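Local coordinates for protein porin (PDB 2POR) that assembles as a homotrimer whose barrels form channels in the bacterial outer membrane for passive diffusion of small hydrophilic solutes up to about 0.6 kDa, at residues Ala8-Gly16 / Gly90-Gly98. Numbering follows the deposited sequence. Where two conformers were deposited one is given.
Sequences ARMGVMYNG and GYTDLDDRG. With CA (calcium ion), chain C.
Arg9 of strand 2-14 reaches off the wall of the porin's 16-stranded antiparallel beta-barrel to meet Tyr91 and Thr92, part of the long loop between helix 78-83 and strand 118-125 that folds into the pore. Its CB lies at the edge of the Tyr91 ring, 3.8 Å from CD1, and CG stays beside the same edge. CD passes Tyr91 O at 3.4 Å, and NE comes to 4.0 Å from both that oxygen and Thr92 CA. With CG set between the backbone N and the carbonyl carbon (chi1 71°) and the chain extended from there to NE, the guanidinium arrives flat against the loop backbone, Thr92 CA 3.6 Å from CZ and NH2 3.6 Å from Thr92 O, its plane 84° from the tyrosine ring. In the guanidinium plane NH1 donates to two waters; one in turn hydrogen-bonds to Tyr91 O, the other to Thr92 O. A long aliphatic stem ending in many N-H groups suits this place; an alanine here would probably lose the stem beyond CB and leave both waters without their donor. The Tyr91 ring comes close to Gly11, where a CB would collide with CZ, and tyrosine's length lets OH hydrogen-bond to Ser22 O on the adjoining strand. Branched Thr92 puts CG2 over a face of that ring while OG1 hydrogen-bonds to Asp294 OD2. On the loop's side away from strand 2-14, Asp93 and Asp95 each offer both carboxylate oxygens to a calcium ion; Asn100 and Asp101 complete its protein ligands. At the far end Arg97, held by Asp290 O through NE, gives a weak hydrogen bond from NH2 to Asn15 O (3.2 Å, 126°), and a water bridges NH1 to that same oxygen.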
# COMPACT_ATOMS: atom_id res chain seq x y z
N ALA A 8 15.10 6.88 4.37
CA ALA A 8 14.30 7.89 5.08
C ALA A 8 15.08 9.19 5.05
O ALA A 8 16.27 9.22 4.67
CB ALA A 8 14.03 7.50 6.53
N ARG A 9 14.41 10.33 5.27
CA ARG A 9 15.07 11.63 5.28
C ARG A 9 14.23 12.56 6.12
O ARG A 9 13.03 12.30 6.32
CB ARG A 9 15.23 12.15 3.85
CG ARG A 9 13.93 12.59 3.21
CD ARG A 9 14.17 12.72 1.74
NE ARG A 9 12.98 13.32 1.16
CZ ARG A 9 12.75 13.37 -0.16
NH1 ARG A 9 13.59 12.86 -1.08
NH2 ARG A 9 11.60 13.95 -0.56
N MET A 10 14.81 13.58 6.71
CA MET A 10 14.05 14.55 7.51
C MET A 10 14.86 15.83 7.59
O MET A 10 16.09 15.79 7.49
CB MET A 10 13.72 14.05 8.91
CG MET A 10 14.87 13.89 9.86
SD MET A 10 14.22 13.49 11.49
CE MET A 10 15.79 12.96 12.03
N GLY A 11 14.23 17.01 7.61
CA GLY A 11 14.98 18.26 7.62
C GLY A 11 14.01 19.37 7.34
O GLY A 11 12.81 19.21 7.63
N VAL A 12 14.50 20.46 6.79
CA VAL A 12 13.70 21.67 6.45
C VAL A 12 13.94 22.06 5.02
O VAL A 12 15.04 21.89 4.50
CB VAL A 12 14.05 22.89 7.35
CG1 VAL A 12 13.47 22.58 8.72
CG2 VAL A 12 15.55 23.16 7.46
N MET A 13 12.89 22.48 4.30
CA MET A 13 13.01 22.77 2.89
C MET A 13 12.41 24.17 2.69
O MET A 13 11.38 24.49 3.30
CB MET A 13 12.23 21.69 2.10
CG MET A 13 12.18 21.95 0.58
SD MET A 13 10.94 23.17 0.05
CE MET A 13 9.52 22.27 0.60
N TYR A 14 12.99 25.00 1.85
CA TYR A 14 12.58 26.38 1.62
C TYR A 14 11.99 26.40 0.23
O TYR A 14 12.73 26.11 -0.71
CB TYR A 14 13.78 27.26 1.66
CG TYR A 14 13.43 28.72 1.48
CD1 TYR A 14 12.84 29.37 2.55
CD2 TYR A 14 13.77 29.36 0.31
CE1 TYR A 14 12.58 30.72 2.45
CE2 TYR A 14 13.51 30.72 0.20
CZ TYR A 14 12.92 31.37 1.28
OH TYR A 14 12.66 32.74 1.18
N ASN A 15 10.72 26.77 0.06
CA ASN A 15 10.06 26.69 -1.26
C ASN A 15 10.20 27.93 -2.14
O ASN A 15 9.62 28.04 -3.23
CB ASN A 15 8.55 26.37 -1.08
CG ASN A 15 7.79 27.43 -0.29
OD1 ASN A 15 8.27 28.55 -0.11
ND2 ASN A 15 6.66 27.15 0.34
N GLY A 16 11.01 28.88 -1.72
CA GLY A 16 11.14 30.11 -2.47
C GLY A 16 10.68 31.24 -1.59
O GLY A 16 11.19 32.35 -1.70
N GLY A 90 20.48 18.50 -2.94
CA GLY A 90 19.62 18.67 -1.76
C GLY A 90 19.14 17.36 -1.13
O GLY A 90 19.00 16.35 -1.81
N TYR A 91 18.85 17.31 0.18
CA TYR A 91 18.38 16.09 0.80
C TYR A 91 17.02 15.69 0.28
O TYR A 91 16.69 14.52 0.36
CB TYR A 91 18.34 16.26 2.32
CG TYR A 91 17.06 16.77 2.97
CD1 TYR A 91 16.10 15.87 3.38
CD2 TYR A 91 16.85 18.12 3.18
CE1 TYR A 91 14.96 16.33 3.98
CE2 TYR A 91 15.70 18.59 3.80
CZ TYR A 91 14.77 17.68 4.18
OH TYR A 91 13.62 18.10 4.77
N THR A 92 16.16 16.61 -0.23
CA THR A 92 14.82 16.26 -0.74
C THR A 92 14.87 16.06 -2.26
O THR A 92 13.85 15.70 -2.83
CB THR A 92 13.75 17.38 -0.41
OG1 THR A 92 14.22 18.56 -1.05
CG2 THR A 92 13.60 17.72 1.03
N ASP A 93 16.02 16.23 -2.93
CA ASP A 93 16.23 16.21 -4.38
C ASP A 93 15.47 17.41 -4.94
O ASP A 93 14.29 17.33 -5.33
CB ASP A 93 15.72 14.90 -5.04
CG ASP A 93 15.97 14.78 -6.53
OD1 ASP A 93 16.64 15.60 -7.18
OD2 ASP A 93 15.49 13.84 -7.14
N LEU A 94 16.13 18.57 -4.89
CA LEU A 94 15.48 19.86 -5.20
C LEU A 94 15.26 20.04 -6.68
O LEU A 94 16.00 20.75 -7.35
CB LEU A 94 16.31 21.03 -4.71
CG LEU A 94 16.41 21.25 -3.24
CD1 LEU A 94 17.53 22.27 -2.96
CD2 LEU A 94 15.07 21.69 -2.71
N ASP A 95 14.24 19.40 -7.23
CA ASP A 95 13.95 19.49 -8.65
C ASP A 95 12.93 20.58 -8.99
O ASP A 95 12.52 20.75 -10.13
CB ASP A 95 13.39 18.22 -9.13
CG ASP A 95 14.40 17.12 -9.26
OD1 ASP A 95 15.56 17.35 -9.53
OD2 ASP A 95 14.03 15.96 -9.11
N ASP A 96 12.53 21.33 -7.99
CA ASP A 96 11.48 22.33 -8.08
C ASP A 96 11.73 23.40 -9.15
O ASP A 96 10.76 23.91 -9.70
CB ASP A 96 11.35 22.98 -6.69
CG ASP A 96 11.15 22.01 -5.54
OD1 ASP A 96 12.11 21.39 -5.04
OD2 ASP A 96 9.99 21.88 -5.18
N ARG A 97 12.97 23.77 -9.49
CA ARG A 97 13.27 24.80 -10.48
C ARG A 97 13.81 24.22 -11.77
O ARG A 97 14.33 24.95 -12.63
CB ARG A 97 14.26 25.80 -9.87
CG ARG A 97 13.74 26.63 -8.71
CD ARG A 97 12.60 27.57 -9.17
NE ARG A 97 12.10 28.29 -8.01
CZ ARG A 97 11.00 27.95 -7.32
NH1 ARG A 97 10.25 26.91 -7.69
NH2 ARG A 97 10.67 28.56 -6.17
N GLY A 98 13.70 22.91 -11.96
CA GLY A 98 14.24 22.24 -13.15
C GLY A 98 14.87 20.88 -12.82
O GLY A 98 14.68 19.88 -13.53
CA CA C . 16.11 14.79 -9.31
O HOH W 1 16.30 12.07 -0.89
O HOH W 2 12.03 13.48 -3.75
O HOH W 3 8.49 26.13 -5.33
O HOH W 4 17.69 13.00 -9.18
O HOH W 5 14.76 13.08 -9.85